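Local structure of kinesin-like protein KAR3 (Saccharomyces cerevisiae, 1F9V) at residues F54-K58 with N339-L343; I167-Q171 with Y300-Y304; S219-L225 with Y237-V243. The protein probably hydrolyses ATP to drive movement along microtubules, as a kinesin-family motor domain, here holding ADP and magnesium. The protein carries 2 engineered substitutions. One frame throughout, in Å; residues are numbered along the deposited sequence.

Interaction 1. Residues F54-K58 with N339-L343; sequences FKFDK and NSTRL
Residues 54-56 are extended at the end of a strand, and Asp57 (phi/psi -68/-28) breaks that run. Segment 339-343 is irregular: Asn339 and Ser340 are extended, then the chain turns, with Leu343 N bonded to Ser340 O (3.0 Å). The backbones come closest, CA to CA, at Phe56 and Asn339 (7.3 Å). Asn339 ND2 donates to Lys55 O at 3.0 Å and sits 3.6 Å from Phe56 CD1. Arg342 (chi1 to chi3 t) forms a salt bridge from NH2 to Asp57 OD1 (2.7 Å); a water links that OD1 to Arg342 NH1, and a second bridges Asp57 OD2 and Asn339 OD1. Between these ties Leu343 lays CD1 3.7 Å from Phe56 C. The contact joins the chain after helix 325-338 to the edge strand of the three-stranded antiparallel sheet, with the Arg342 side chain about 5 Å from a bound ADP. Asp57 OD2 also accepts from Val7 N of strand 4-11, Phe56 packs on helix 325-338, and Phe54 and Phe56 bond through their backbones to strand 38-44.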
ATOM      1  N   PHE A  54     -19.121  -4.707  -6.059  1.00 12.46           N
ATOM      2  CA  PHE A  54     -17.688  -4.643  -6.316  1.00 11.27           C
ATOM      3  C   PHE A  54     -17.081  -6.025  -6.120  1.00 12.23           C
ATOM      4  O   PHE A  54     -17.555  -6.815  -5.299  1.00 13.17           O
ATOM      5  CB  PHE A  54     -17.014  -3.658  -5.358  1.00 10.69           C
ATOM      6  CG  PHE A  54     -17.608  -2.279  -5.384  1.00  9.27           C
ATOM      7  CD1 PHE A  54     -17.226  -1.364  -6.356  1.00 11.32           C
ATOM      8  CD2 PHE A  54     -18.548  -1.894  -4.438  1.00  9.82           C
ATOM      9  CE1 PHE A  54     -17.774  -0.076  -6.389  1.00 10.86           C
ATOM     10  CE2 PHE A  54     -19.106  -0.611  -4.456  1.00 10.45           C
ATOM     11  CZ  PHE A  54     -18.717   0.303  -5.438  1.00 10.98           C
ATOM     12  N   LYS A  55     -16.036  -6.318  -6.888  1.00 11.34           N
ATOM     13  CA  LYS A  55     -15.334  -7.593  -6.790  1.00 10.72           C
ATOM     14  C   LYS A  55     -13.840  -7.299  -6.700  1.00 10.34           C
ATOM     15  O   LYS A  55     -13.326  -6.445  -7.436  1.00  9.84           O
ATOM     16  CB  LYS A  55     -15.623  -8.467  -8.013  1.00 10.90           C
ATOM     17  CG  LYS A  55     -16.982  -9.149  -7.954  1.00 14.03           C
ATOM     18  CD  LYS A  55     -17.255  -9.999  -9.177  1.00 14.64           C
ATOM     19  CE  LYS A  55     -18.657  -9.725  -9.703  1.00 20.29           C
ATOM     20  NZ  LYS A  55     -19.516 -10.935  -9.665  1.00 21.13           N
ATOM     21  N   PHE A  56     -13.164  -7.998  -5.791  1.00  8.05           N
ATOM     22  CA  PHE A  56     -11.732  -7.830  -5.574  1.00  7.58           C
ATOM     23  C   PHE A  56     -11.088  -9.189  -5.380  1.00  9.21           C
ATOM     24  O   PHE A  56     -11.775 -10.206  -5.318  1.00  9.54           O
ATOM     25  CB  PHE A  56     -11.488  -6.946  -4.344  1.00  7.95           C
ATOM     26  CG  PHE A  56     -12.102  -5.574  -4.463  1.00  7.77           C
ATOM     27  CD1 PHE A  56     -11.660  -4.683  -5.440  1.00  8.95           C
ATOM     28  CD2 PHE A  56     -13.157  -5.189  -3.635  1.00  8.66           C
ATOM     29  CE1 PHE A  56     -12.256  -3.435  -5.598  1.00  9.24           C
ATOM     30  CE2 PHE A  56     -13.764  -3.935  -3.783  1.00  9.04           C
ATOM     31  CZ  PHE A  56     -13.314  -3.058  -4.767  1.00  8.97           C
ATOM     32  N   ASP A  57      -9.765  -9.220  -5.295  1.00  9.23           N
ATOM     33  CA  ASP A  57      -9.071 -10.485  -5.115  1.00  9.42           C
ATOM     34  C   ASP A  57      -9.367 -11.053  -3.733  1.00  9.43           C
ATOM     35  O   ASP A  57      -9.362 -12.268  -3.531  1.00  9.70           O
ATOM     36  CB  ASP A  57      -7.566 -10.279  -5.318  1.00  8.56           C
ATOM     37  CG  ASP A  57      -7.232  -9.914  -6.754  1.00  8.75           C
ATOM     38  OD1 ASP A  57      -7.266 -10.809  -7.621  1.00 11.40           O
ATOM     39  OD2 ASP A  57      -6.955  -8.731  -7.023  1.00  9.14           O
ATOM     40  N   LYS A  58      -9.641 -10.164  -2.785  1.00  9.90           N
ATOM     41  CA  LYS A  58      -9.956 -10.580  -1.426  1.00 11.41           C
ATOM     42  C   LYS A  58     -10.591  -9.429  -0.673  1.00 11.46           C
ATOM     43  O   LYS A  58     -10.238  -8.265  -0.872  1.00  9.08           O
ATOM     44  CB  LYS A  58      -8.684 -11.031  -0.696  1.00 13.25           C
ATOM     45  CG  LYS A  58      -8.920 -11.491   0.741  1.00 19.17           C
ATOM     46  CD  LYS A  58      -8.834 -13.012   0.918  1.00 22.56           C
ATOM     47  CE  LYS A  58      -8.797 -13.777  -0.401  1.00 25.44           C
ATOM     48  NZ  LYS A  58      -8.097 -15.097  -0.269  1.00 27.67           N
ATOM     49  N   ASN A 339      -8.126  -2.252 -10.294  1.00 11.00           N
ATOM     50  CA  ASN A 339      -8.251  -3.692 -10.538  1.00 10.16           C
ATOM     51  C   ASN A 339      -7.678  -3.882 -11.945  1.00 10.74           C
ATOM     52  O   ASN A 339      -7.996  -3.105 -12.844  1.00 11.31           O
ATOM     53  CB  ASN A 339      -9.728  -4.105 -10.571  1.00 10.58           C
ATOM     54  CG  ASN A 339     -10.219  -4.690  -9.259  1.00 11.30           C
ATOM     55  OD1 ASN A 339      -9.446  -5.224  -8.468  1.00 10.51           O
ATOM     56  ND2 ASN A 339     -11.530  -4.596  -9.029  1.00 11.84           N
ATOM     57  N   SER A 340      -6.850  -4.899 -12.153  1.00 10.54           N
ATOM     58  CA  SER A 340      -6.288  -5.119 -13.487  1.00 11.42           C
ATOM     59  C   SER A 340      -7.221  -5.977 -14.347  1.00 13.16           C
ATOM     60  O   SER A 340      -8.207  -6.531 -13.845  1.00 12.97           O
ATOM     61  CB  SER A 340      -4.910  -5.782 -13.383  1.00 11.88           C
ATOM     62  OG  SER A 340      -5.026  -7.188 -13.277  1.00 12.10           O
ATOM     63  N   THR A 341      -6.913  -6.085 -15.639  1.00 12.42           N
ATOM     64  CA  THR A 341      -7.735  -6.869 -16.555  1.00 13.39           C
ATOM     65  C   THR A 341      -7.627  -8.366 -16.294  1.00 14.17           C
ATOM     66  O   THR A 341      -8.098  -9.191 -17.078  1.00 15.05           O
ATOM     67  CB  THR A 341      -7.375  -6.571 -18.026  1.00 14.67           C
ATOM     68  OG1 THR A 341      -5.970  -6.763 -18.234  1.00 16.25           O
ATOM     69  CG2 THR A 341      -7.747  -5.135 -18.371  1.00 16.46           C
ATOM     70  N   ARG A 342      -6.989  -8.712 -15.185  1.00 14.16           N
ATOM     71  CA  ARG A 342      -6.863 -10.098 -14.782  1.00 15.32           C
ATOM     72  C   ARG A 342      -8.214 -10.458 -14.149  1.00 14.09           C
ATOM     73  O   ARG A 342      -8.670 -11.599 -14.208  1.00 13.02           O
ATOM     74  CB  ARG A 342      -5.748 -10.221 -13.742  1.00 17.55           C
ATOM     75  CG  ARG A 342      -5.848 -11.427 -12.832  1.00 20.36           C
ATOM     76  CD  ARG A 342      -4.489 -11.768 -12.231  1.00 22.24           C
ATOM     77  NE  ARG A 342      -4.603 -12.699 -11.112  1.00 24.27           N
ATOM     78  CZ  ARG A 342      -5.340 -12.472 -10.028  1.00 23.45           C
ATOM     79  NH1 ARG A 342      -5.385 -13.376  -9.060  1.00 24.90           N
ATOM     80  NH2 ARG A 342      -6.030 -11.340  -9.915  1.00 24.16           N
ATOM     81  N   LEU A 343      -8.858  -9.444 -13.582  1.00 12.91           N
ATOM     82  CA  LEU A 343     -10.126  -9.604 -12.883  1.00 13.42           C
ATOM     83  C   LEU A 343     -11.292  -8.865 -13.537  1.00 13.91           C
ATOM     84  O   LEU A 343     -12.392  -9.409 -13.664  1.00 12.14           O
ATOM     85  CB  LEU A 343      -9.943  -9.124 -11.434  1.00 12.34           C
ATOM     86  CG  LEU A 343     -11.108  -9.104 -10.444  1.00 12.15           C
ATOM     87  CD1 LEU A 343     -10.555  -9.218  -9.029  1.00 12.43           C
ATOM     88  CD2 LEU A 343     -11.900  -7.816 -10.600  1.00 13.26           C
TER
HETATM   89  O   HOH W   1      -7.697 -13.359  -7.127  1.00 13.99           O
HETATM   90  O   HOH W   2      -7.629  -6.981  -9.087  1.00 16.96           O

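Interaction 2. Residues I167-Q171 with Y300-Y304; sequences IRHDQ and YLLQY
An imidazole between two tyrosines is the striking feature: His169 (chi1 m) turns its edge to the face of Tyr300 in a T-shaped pair, centroids 4.5 Å apart and planes at 89°, while the Tyr304 ring lies obliquely 5.2 Å away, centroid to centroid. Strand 167-170 runs beside residues 300-304 of helix 297-306, the axes of these short segments 9.0 Å apart at closest and N-to-C directions 24° apart; Ile167 and Leu301 are nearest, CA to CA 6.6 Å. Gln303 CG makes an off-centre CH-pi contact with the imidazole, 4.2 Å from its centroid. Ile167 CD1 rests 3.7 Å from Tyr300 CD2 and 3.8 Å from Leu301 CB, and Tyr304 OH reaches 3.3 Å from Gln171 CA. One water joins Ile167 O (2.9 Å) and Tyr300 OH (2.7 Å). His169 ND1 is hydrogen-bonded to Thr176 of the partner strand 175-178, which helps fix the ring's orientation. Aromatic and apolar packing, aided by the bridging water, therefore joins this two-stranded hairpin to helix 297-306 near the surface.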
ATOM      1  N   ILE A 167      16.214  11.954  -6.712  1.00 11.24           N
ATOM      2  CA  ILE A 167      15.956  10.587  -7.114  1.00 10.42           C
ATOM      3  C   ILE A 167      16.983  10.191  -8.176  1.00 11.43           C
ATOM      4  O   ILE A 167      17.168  10.899  -9.169  1.00 11.19           O
ATOM      5  CB  ILE A 167      14.538  10.443  -7.702  1.00  9.99           C
ATOM      6  CG1 ILE A 167      13.499  10.594  -6.588  1.00 11.43           C
ATOM      7  CG2 ILE A 167      14.386   9.102  -8.387  1.00 10.40           C
ATOM      8  CD1 ILE A 167      12.051  10.583  -7.086  1.00 11.66           C
ATOM      9  N   ARG A 168      17.648   9.059  -7.956  1.00 11.59           N
ATOM     10  CA  ARG A 168      18.657   8.558  -8.880  1.00 10.75           C
ATOM     11  C   ARG A 168      18.257   7.201  -9.416  1.00 10.35           C
ATOM     12  O   ARG A 168      18.377   6.191  -8.725  1.00 11.92           O
ATOM     13  CB  ARG A 168      20.015   8.429  -8.184  1.00 11.90           C
ATOM     14  CG  ARG A 168      20.597   9.735  -7.697  1.00 12.25           C
ATOM     15  CD  ARG A 168      21.690  10.240  -8.626  1.00 14.41           C
ATOM     16  NE  ARG A 168      22.453  11.320  -8.006  1.00 15.79           N
ATOM     17  CZ  ARG A 168      22.104  12.606  -8.049  1.00 17.26           C
ATOM     18  NH1 ARG A 168      21.003  12.970  -8.689  1.00 16.53           N
ATOM     19  NH2 ARG A 168      22.842  13.525  -7.438  1.00 17.10           N
ATOM     20  N   HIS A 169      17.767   7.179 -10.645  1.00  9.56           N
ATOM     21  CA  HIS A 169      17.378   5.935 -11.280  1.00 11.37           C
ATOM     22  C   HIS A 169      18.587   5.376 -12.026  1.00 14.15           C
ATOM     23  O   HIS A 169      19.194   6.073 -12.845  1.00 14.61           O
ATOM     24  CB  HIS A 169      16.252   6.170 -12.282  1.00 10.06           C
ATOM     25  CG  HIS A 169      14.941   6.524 -11.660  1.00 11.07           C
ATOM     26  ND1 HIS A 169      14.357   5.762 -10.667  1.00 13.03           N
ATOM     27  CD2 HIS A 169      14.078   7.534 -11.918  1.00 10.76           C
ATOM     28  CE1 HIS A 169      13.189   6.289 -10.343  1.00 10.42           C
ATOM     29  NE2 HIS A 169      12.996   7.365 -11.088  1.00 11.80           N
ATOM     30  N   ASP A 170      18.936   4.129 -11.731  1.00 15.59           N
ATOM     31  CA  ASP A 170      20.043   3.447 -12.393  1.00 19.87           C
ATOM     32  C   ASP A 170      19.398   2.552 -13.443  1.00 21.59           C
ATOM     33  O   ASP A 170      18.975   1.437 -13.147  1.00 21.52           O
ATOM     34  CB  ASP A 170      20.824   2.596 -11.388  1.00 21.10           C
ATOM     35  CG  ASP A 170      22.122   2.037 -11.964  1.00 25.59           C
ATOM     36  OD1 ASP A 170      23.070   1.825 -11.179  1.00 28.42           O
ATOM     37  OD2 ASP A 170      22.201   1.806 -13.191  1.00 26.06           O
ATOM     38  N   GLN A 171      19.313   3.055 -14.669  1.00 24.93           N
ATOM     39  CA  GLN A 171      18.697   2.319 -15.766  1.00 29.09           C
ATOM     40  C   GLN A 171      19.391   0.986 -16.030  1.00 30.52           C
ATOM     41  O   GLN A 171      18.826   0.098 -16.666  1.00 31.54           O
ATOM     42  CB  GLN A 171      18.703   3.176 -17.042  1.00 30.87           C
ATOM     43  CG  GLN A 171      18.622   4.687 -16.789  1.00 33.58           C
ATOM     44  CD  GLN A 171      19.996   5.349 -16.714  1.00 35.36           C
ATOM     45  OE1 GLN A 171      20.627   5.390 -15.653  1.00 33.49           O
ATOM     46  NE2 GLN A 171      20.464   5.867 -17.848  1.00 36.35           N
ATOM     47  N   TYR A 300       7.014   8.296  -9.768  1.00  7.81           N
ATOM     48  CA  TYR A 300       8.326   8.440 -10.389  1.00  8.57           C
ATOM     49  C   TYR A 300       9.365   7.701  -9.549  1.00  8.72           C
ATOM     50  O   TYR A 300      10.197   6.961 -10.072  1.00  8.46           O
ATOM     51  CB  TYR A 300       8.690   9.916 -10.503  1.00  9.37           C
ATOM     52  CG  TYR A 300      10.008  10.141 -11.194  1.00 11.57           C
ATOM     53  CD1 TYR A 300      10.263   9.591 -12.450  1.00 12.21           C
ATOM     54  CD2 TYR A 300      11.015  10.877 -10.578  1.00 11.90           C
ATOM     55  CE1 TYR A 300      11.510   9.766 -13.076  1.00 14.09           C
ATOM     56  CE2 TYR A 300      12.255  11.056 -11.189  1.00 13.94           C
ATOM     57  CZ  TYR A 300      12.493  10.500 -12.431  1.00 12.79           C
ATOM     58  OH  TYR A 300      13.732  10.653 -13.009  1.00 17.93           O
ATOM     59  N   LEU A 301       9.300   7.891  -8.238  1.00  8.35           N
ATOM     60  CA  LEU A 301      10.231   7.235  -7.334  1.00  8.15           C
ATOM     61  C   LEU A 301      10.142   5.716  -7.432  1.00  8.89           C
ATOM     62  O   LEU A 301      11.160   5.021  -7.423  1.00  9.10           O
ATOM     63  CB  LEU A 301       9.942   7.651  -5.890  1.00  9.31           C
ATOM     64  CG  LEU A 301      10.660   6.845  -4.797  1.00  9.85           C
ATOM     65  CD1 LEU A 301      12.140   7.185  -4.813  1.00 10.75           C
ATOM     66  CD2 LEU A 301      10.073   7.156  -3.429  1.00 10.48           C
ATOM     67  N   LEU A 302       8.921   5.201  -7.545  1.00  7.43           N
ATOM     68  CA  LEU A 302       8.693   3.757  -7.570  1.00  7.10           C
ATOM     69  C   LEU A 302       8.575   3.064  -8.918  1.00  7.95           C
ATOM     70  O   LEU A 302       8.258   1.879  -8.970  1.00  8.62           O
ATOM     71  CB  LEU A 302       7.429   3.438  -6.756  1.00  7.76           C
ATOM     72  CG  LEU A 302       7.418   3.944  -5.315  1.00  9.53           C
ATOM     73  CD1 LEU A 302       6.044   3.678  -4.676  1.00 11.13           C
ATOM     74  CD2 LEU A 302       8.531   3.242  -4.531  1.00 11.67           C
ATOM     75  N   GLN A 303       8.839   3.773 -10.007  1.00  8.17           N
ATOM     76  CA  GLN A 303       8.698   3.189 -11.331  1.00  8.40           C
ATOM     77  C   GLN A 303       9.318   1.808 -11.562  1.00  8.56           C
ATOM     78  O   GLN A 303       8.700   0.964 -12.201  1.00  8.83           O
ATOM     79  CB  GLN A 303       9.203   4.172 -12.393  1.00 10.60           C
ATOM     80  CG  GLN A 303      10.706   4.371 -12.416  1.00 12.06           C
ATOM     81  CD  GLN A 303      11.130   5.357 -13.489  1.00 16.83           C
ATOM     82  OE1 GLN A 303      12.305   5.414 -13.875  1.00 18.93           O
ATOM     83  NE2 GLN A 303      10.175   6.139 -13.979  1.00 14.46           N
ATOM     84  N   TYR A 304      10.528   1.566 -11.056  1.00  9.31           N
ATOM     85  CA  TYR A 304      11.161   0.263 -11.257  1.00  9.90           C
ATOM     86  C   TYR A 304      10.520  -0.854 -10.419  1.00  9.21           C
ATOM     87  O   TYR A 304      10.687  -2.036 -10.724  1.00  9.62           O
ATOM     88  CB  TYR A 304      12.661   0.341 -10.943  1.00 12.28           C
ATOM     89  CG  TYR A 304      13.469   1.108 -11.965  1.00 15.09           C
ATOM     90  CD1 TYR A 304      13.120   1.092 -13.318  1.00 16.60           C
ATOM     91  CD2 TYR A 304      14.587   1.850 -11.579  1.00 15.30           C
ATOM     92  CE1 TYR A 304      13.869   1.799 -14.266  1.00 18.86           C
ATOM     93  CE2 TYR A 304      15.344   2.558 -12.515  1.00 19.05           C
ATOM     94  CZ  TYR A 304      14.980   2.530 -13.856  1.00 18.99           C
ATOM     95  OH  TYR A 304      15.726   3.223 -14.782  1.00 20.78           O
TER
HETATM   96  O   HOH W   3      15.577  11.780 -11.418  1.00 17.18           O

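Interaction 3. Residues S219-L225 with Y237-V243; sequences SIFIIHL and YGTLNLV
This is a regular antiparallel beta pairing, the two arms of the hairpin formed by strands 218-228 and 235-244 in the large mixed sheet, the core of this P-loop NTPase-type motor domain; the Ser219 side chain lies about 8 Å from the bound magnesium ion. The axes approach to 4.6 Å, with N-to-C directions 165° apart. Ile220 faces Val243, Ile222 faces Asn241 and His224 faces Thr239 as non-hydrogen-bonded pairs, CA to CA 4.5, 4.6 and 4.5 Å. Alternating with them are three hydrogen-bonded pairs, each closed by two backbone bonds: Phe221 N to Leu242 O and Leu242 N to Phe221 O, both 2.9 Å; Ile223 N to Leu240 O and Leu240 N to Ile223 O, both 2.8 Å; Leu225 N to Gly238 O at 2.8 Å and Gly238 N to Leu225 O at 3.1 Å. A water bridges Ser219 O and Leu242 O. On one face, Ile223 CD1 meets Leu242 CD1 and Leu225 CG meets Leu240 CD1, each at 3.9 Å. The other face is more mixed: Ile220 CG2 touches Val243 CG2 (3.9 Å), Ile222 CG2 touches Thr239 CG2 (3.6 Å), and His224 ND1 shares a hydrogen bond with Thr239 OG1 (3.0 Å), His224 NE2 being bonded to Glu136. Tyr237 OH comes to 3.3 Å from His224 CB. Strand 130-141 flanks strand 218-228 antiparallel, through backbone bonds of Ile220, Ile222 and His224, whereas strand 86-91 runs parallel beside strand 235-244. Helix 109-124 covers the Phe221, Ile223 and Leu225 face, setting Ile110 on Phe221 and Leu242 and Ile117 on Leu225 and Leu240.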
ATOM      1  N   SER A 219       3.656   7.945   3.353  1.00  9.31           N
ATOM      2  CA  SER A 219       4.790   7.451   4.118  1.00 10.71           C
ATOM      3  C   SER A 219       5.231   6.166   3.427  1.00 10.42           C
ATOM      4  O   SER A 219       4.416   5.282   3.153  1.00  9.93           O
ATOM      5  CB  SER A 219       4.377   7.201   5.569  1.00 11.15           C
ATOM      6  OG  SER A 219       3.925   8.410   6.154  1.00 12.11           O
ATOM      7  N   ILE A 220       6.522   6.064   3.136  1.00  9.51           N
ATOM      8  CA  ILE A 220       7.039   4.906   2.419  1.00  9.54           C
ATOM      9  C   ILE A 220       8.182   4.193   3.134  1.00  9.86           C
ATOM     10  O   ILE A 220       9.233   4.782   3.377  1.00  9.96           O
ATOM     11  CB  ILE A 220       7.518   5.334   1.002  1.00 10.48           C
ATOM     12  CG1 ILE A 220       6.408   6.125   0.304  1.00 11.74           C
ATOM     13  CG2 ILE A 220       7.896   4.118   0.174  1.00 11.21           C
ATOM     14  CD1 ILE A 220       6.860   7.430  -0.296  1.00 14.90           C
ATOM     15  N   PHE A 221       7.961   2.927   3.478  1.00  9.70           N
ATOM     16  CA  PHE A 221       8.978   2.115   4.141  1.00  9.20           C
ATOM     17  C   PHE A 221       9.604   1.249   3.045  1.00  9.39           C
ATOM     18  O   PHE A 221       8.955   0.374   2.469  1.00  9.09           O
ATOM     19  CB  PHE A 221       8.333   1.247   5.230  1.00 10.62           C
ATOM     20  CG  PHE A 221       9.305   0.719   6.248  1.00 12.01           C
ATOM     21  CD1 PHE A 221      10.027  -0.440   5.999  1.00 13.12           C
ATOM     22  CD2 PHE A 221       9.498   1.382   7.458  1.00 14.10           C
ATOM     23  CE1 PHE A 221      10.933  -0.936   6.939  1.00 13.66           C
ATOM     24  CE2 PHE A 221      10.403   0.894   8.406  1.00 13.55           C
ATOM     25  CZ  PHE A 221      11.121  -0.269   8.140  1.00 12.47           C
ATOM     26  N   ILE A 222      10.875   1.507   2.753  1.00  8.75           N
ATOM     27  CA  ILE A 222      11.576   0.779   1.704  1.00  8.86           C
ATOM     28  C   ILE A 222      12.545  -0.231   2.286  1.00  8.58           C
ATOM     29  O   ILE A 222      13.362   0.104   3.143  1.00  9.84           O
ATOM     30  CB  ILE A 222      12.345   1.761   0.777  1.00 10.27           C
ATOM     31  CG1 ILE A 222      11.379   2.820   0.234  1.00 10.57           C
ATOM     32  CG2 ILE A 222      12.996   0.999  -0.363  1.00  9.69           C
ATOM     33  CD1 ILE A 222      12.048   3.966  -0.520  1.00 12.48           C
ATOM     34  N   ILE A 223      12.442  -1.466   1.811  1.00  7.98           N
ATOM     35  CA  ILE A 223      13.288  -2.561   2.268  1.00 10.10           C
ATOM     36  C   ILE A 223      14.022  -3.182   1.085  1.00 10.47           C
ATOM     37  O   ILE A 223      13.410  -3.501   0.064  1.00 11.51           O
ATOM     38  CB  ILE A 223      12.445  -3.677   2.928  1.00 10.39           C
ATOM     39  CG1 ILE A 223      11.764  -3.142   4.192  1.00 11.76           C
ATOM     40  CG2 ILE A 223      13.325  -4.886   3.230  1.00 10.99           C
ATOM     41  CD1 ILE A 223      10.503  -3.899   4.579  1.00 13.26           C
ATOM     42  N   HIS A 224      15.334  -3.355   1.222  1.00 10.32           N
ATOM     43  CA  HIS A 224      16.127  -3.970   0.163  1.00 10.81           C
ATOM     44  C   HIS A 224      16.655  -5.312   0.664  1.00 11.51           C
ATOM     45  O   HIS A 224      17.218  -5.397   1.756  1.00 12.21           O
ATOM     46  CB  HIS A 224      17.288  -3.053  -0.227  1.00 10.97           C
ATOM     47  CG  HIS A 224      16.873  -1.639  -0.490  1.00 10.31           C
ATOM     48  ND1 HIS A 224      16.235  -1.255  -1.649  1.00 11.93           N
ATOM     49  CD2 HIS A 224      16.990  -0.521   0.264  1.00 11.25           C
ATOM     50  CE1 HIS A 224      15.979   0.040  -1.601  1.00 11.77           C
ATOM     51  NE2 HIS A 224      16.426   0.509  -0.451  1.00 13.04           N
ATOM     52  N   LEU A 225      16.442  -6.361  -0.121  1.00 12.72           N
ATOM     53  CA  LEU A 225      16.906  -7.693   0.244  1.00 13.76           C
ATOM     54  C   LEU A 225      18.003  -8.092  -0.717  1.00 15.23           C
ATOM     55  O   LEU A 225      17.728  -8.375  -1.885  1.00 14.31           O
ATOM     56  CB  LEU A 225      15.780  -8.724   0.137  1.00 15.39           C
ATOM     57  CG  LEU A 225      14.504  -8.540   0.951  1.00 17.51           C
ATOM     58  CD1 LEU A 225      13.667  -9.806   0.823  1.00 17.35           C
ATOM     59  CD2 LEU A 225      14.838  -8.257   2.408  1.00 18.02           C
ATOM     60  N   TYR A 237      18.457  -9.552  -5.857  1.00 17.56           N
ATOM     61  CA  TYR A 237      18.174  -8.256  -5.256  1.00 14.84           C
ATOM     62  C   TYR A 237      16.710  -7.901  -5.467  1.00 13.22           C
ATOM     63  O   TYR A 237      16.221  -7.912  -6.590  1.00 12.94           O
ATOM     64  CB  TYR A 237      19.057  -7.173  -5.875  1.00 12.72           C
ATOM     65  CG  TYR A 237      19.103  -5.901  -5.062  1.00 14.07           C
ATOM     66  CD1 TYR A 237      19.959  -5.777  -3.964  1.00 13.03           C
ATOM     67  CD2 TYR A 237      18.286  -4.818  -5.384  1.00 13.61           C
ATOM     68  CE1 TYR A 237      19.999  -4.604  -3.210  1.00 14.11           C
ATOM     69  CE2 TYR A 237      18.321  -3.645  -4.637  1.00 14.13           C
ATOM     70  CZ  TYR A 237      19.178  -3.542  -3.556  1.00 13.70           C
ATOM     71  OH  TYR A 237      19.223  -2.370  -2.843  1.00 15.63           O
ATOM     72  N   GLY A 238      16.014  -7.595  -4.381  1.00 11.69           N
ATOM     73  CA  GLY A 238      14.610  -7.242  -4.481  1.00 12.04           C
ATOM     74  C   GLY A 238      14.284  -6.126  -3.518  1.00 11.25           C
ATOM     75  O   GLY A 238      14.859  -6.049  -2.434  1.00 12.76           O
ATOM     76  N   THR A 239      13.362  -5.254  -3.909  1.00 10.03           N
ATOM     77  CA  THR A 239      12.982  -4.140  -3.055  1.00 10.56           C
ATOM     78  C   THR A 239      11.483  -4.153  -2.743  1.00  9.79           C
ATOM     79  O   THR A 239      10.660  -4.405  -3.621  1.00 10.04           O
ATOM     80  CB  THR A 239      13.353  -2.793  -3.723  1.00  9.12           C
ATOM     81  OG1 THR A 239      14.779  -2.722  -3.881  1.00 11.45           O
ATOM     82  CG2 THR A 239      12.892  -1.625  -2.883  1.00  9.07           C
ATOM     83  N   LEU A 240      11.154  -3.907  -1.480  1.00  9.20           N
ATOM     84  CA  LEU A 240       9.767  -3.843  -1.041  1.00  8.99           C
ATOM     85  C   LEU A 240       9.473  -2.410  -0.654  1.00  8.63           C
ATOM     86  O   LEU A 240      10.239  -1.785   0.083  1.00  8.35           O
ATOM     87  CB  LEU A 240       9.531  -4.745   0.170  1.00  9.86           C
ATOM     88  CG  LEU A 240       9.790  -6.226  -0.079  1.00 12.11           C
ATOM     89  CD1 LEU A 240      11.110  -6.604   0.585  1.00 13.24           C
ATOM     90  CD2 LEU A 240       8.625  -7.064   0.453  1.00 12.70           C
ATOM     91  N   ASN A 241       8.363  -1.887  -1.164  1.00  7.05           N
ATOM     92  CA  ASN A 241       7.952  -0.528  -0.859  1.00  7.16           C
ATOM     93  C   ASN A 241       6.579  -0.628  -0.218  1.00  6.46           C
ATOM     94  O   ASN A 241       5.594  -0.929  -0.890  1.00  8.14           O
ATOM     95  CB  ASN A 241       7.903   0.299  -2.145  1.00  8.34           C
ATOM     96  CG  ASN A 241       9.187   0.190  -2.943  1.00  8.06           C
ATOM     97  OD1 ASN A 241      10.139   0.933  -2.698  1.00  9.75           O
ATOM     98  ND2 ASN A 241       9.227  -0.746  -3.884  1.00  7.46           N
ATOM     99  N   LEU A 242       6.544  -0.403   1.091  1.00  6.91           N
ATOM    100  CA  LEU A 242       5.313  -0.485   1.884  1.00  6.83           C
ATOM    101  C   LEU A 242       4.824   0.936   2.150  1.00  6.50           C
ATOM    102  O   LEU A 242       5.390   1.667   2.962  1.00  7.18           O
ATOM    103  CB  LEU A 242       5.607  -1.259   3.177  1.00  7.61           C
ATOM    104  CG  LEU A 242       6.419  -2.541   2.920  1.00 11.21           C
ATOM    105  CD1 LEU A 242       6.664  -3.284   4.221  1.00 11.27           C
ATOM    106  CD2 LEU A 242       5.681  -3.434   1.930  1.00 10.53           C
ATOM    107  N   VAL A 243       3.742   1.303   1.466  1.00  7.08           N
ATOM    108  CA  VAL A 243       3.199   2.655   1.516  1.00  7.17           C
ATOM    109  C   VAL A 243       1.884   2.875   2.247  1.00  7.47           C
ATOM    110  O   VAL A 243       0.905   2.168   2.017  1.00  8.40           O
ATOM    111  CB  VAL A 243       3.020   3.202   0.067  1.00  8.69           C
ATOM    112  CG1 VAL A 243       2.697   4.696   0.085  1.00  7.04           C
ATOM    113  CG2 VAL A 243       4.276   2.924  -0.754  1.00  7.76           C
TER
HETATM  114  O   HOH W   4       4.583   3.321   5.443  1.00 23.57           O

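In the fold
Along the chain, interaction 1 spans the widest interval; interaction 2 falls within it, and the hairpin of interaction 3 within that of interaction 2. Interactions 2 and 3 are neighbours, centres 13 Å apart, and touch where Leu302 CD2 of helix 297-306 lies 3.4 Å from Asn241 OD1, so that helix packs against the main sheet and carries the small hairpin 167-170/175-178 outside it. Interaction 1 lies apart, its centre about 27 Å from that of interaction 2 and 24 Å from that of interaction 3, across the chain's centre from the latter. Strands 4-11, 311-318, 86-91 and 235-244 of the main sheet connect these regions within one kinesin motor domain.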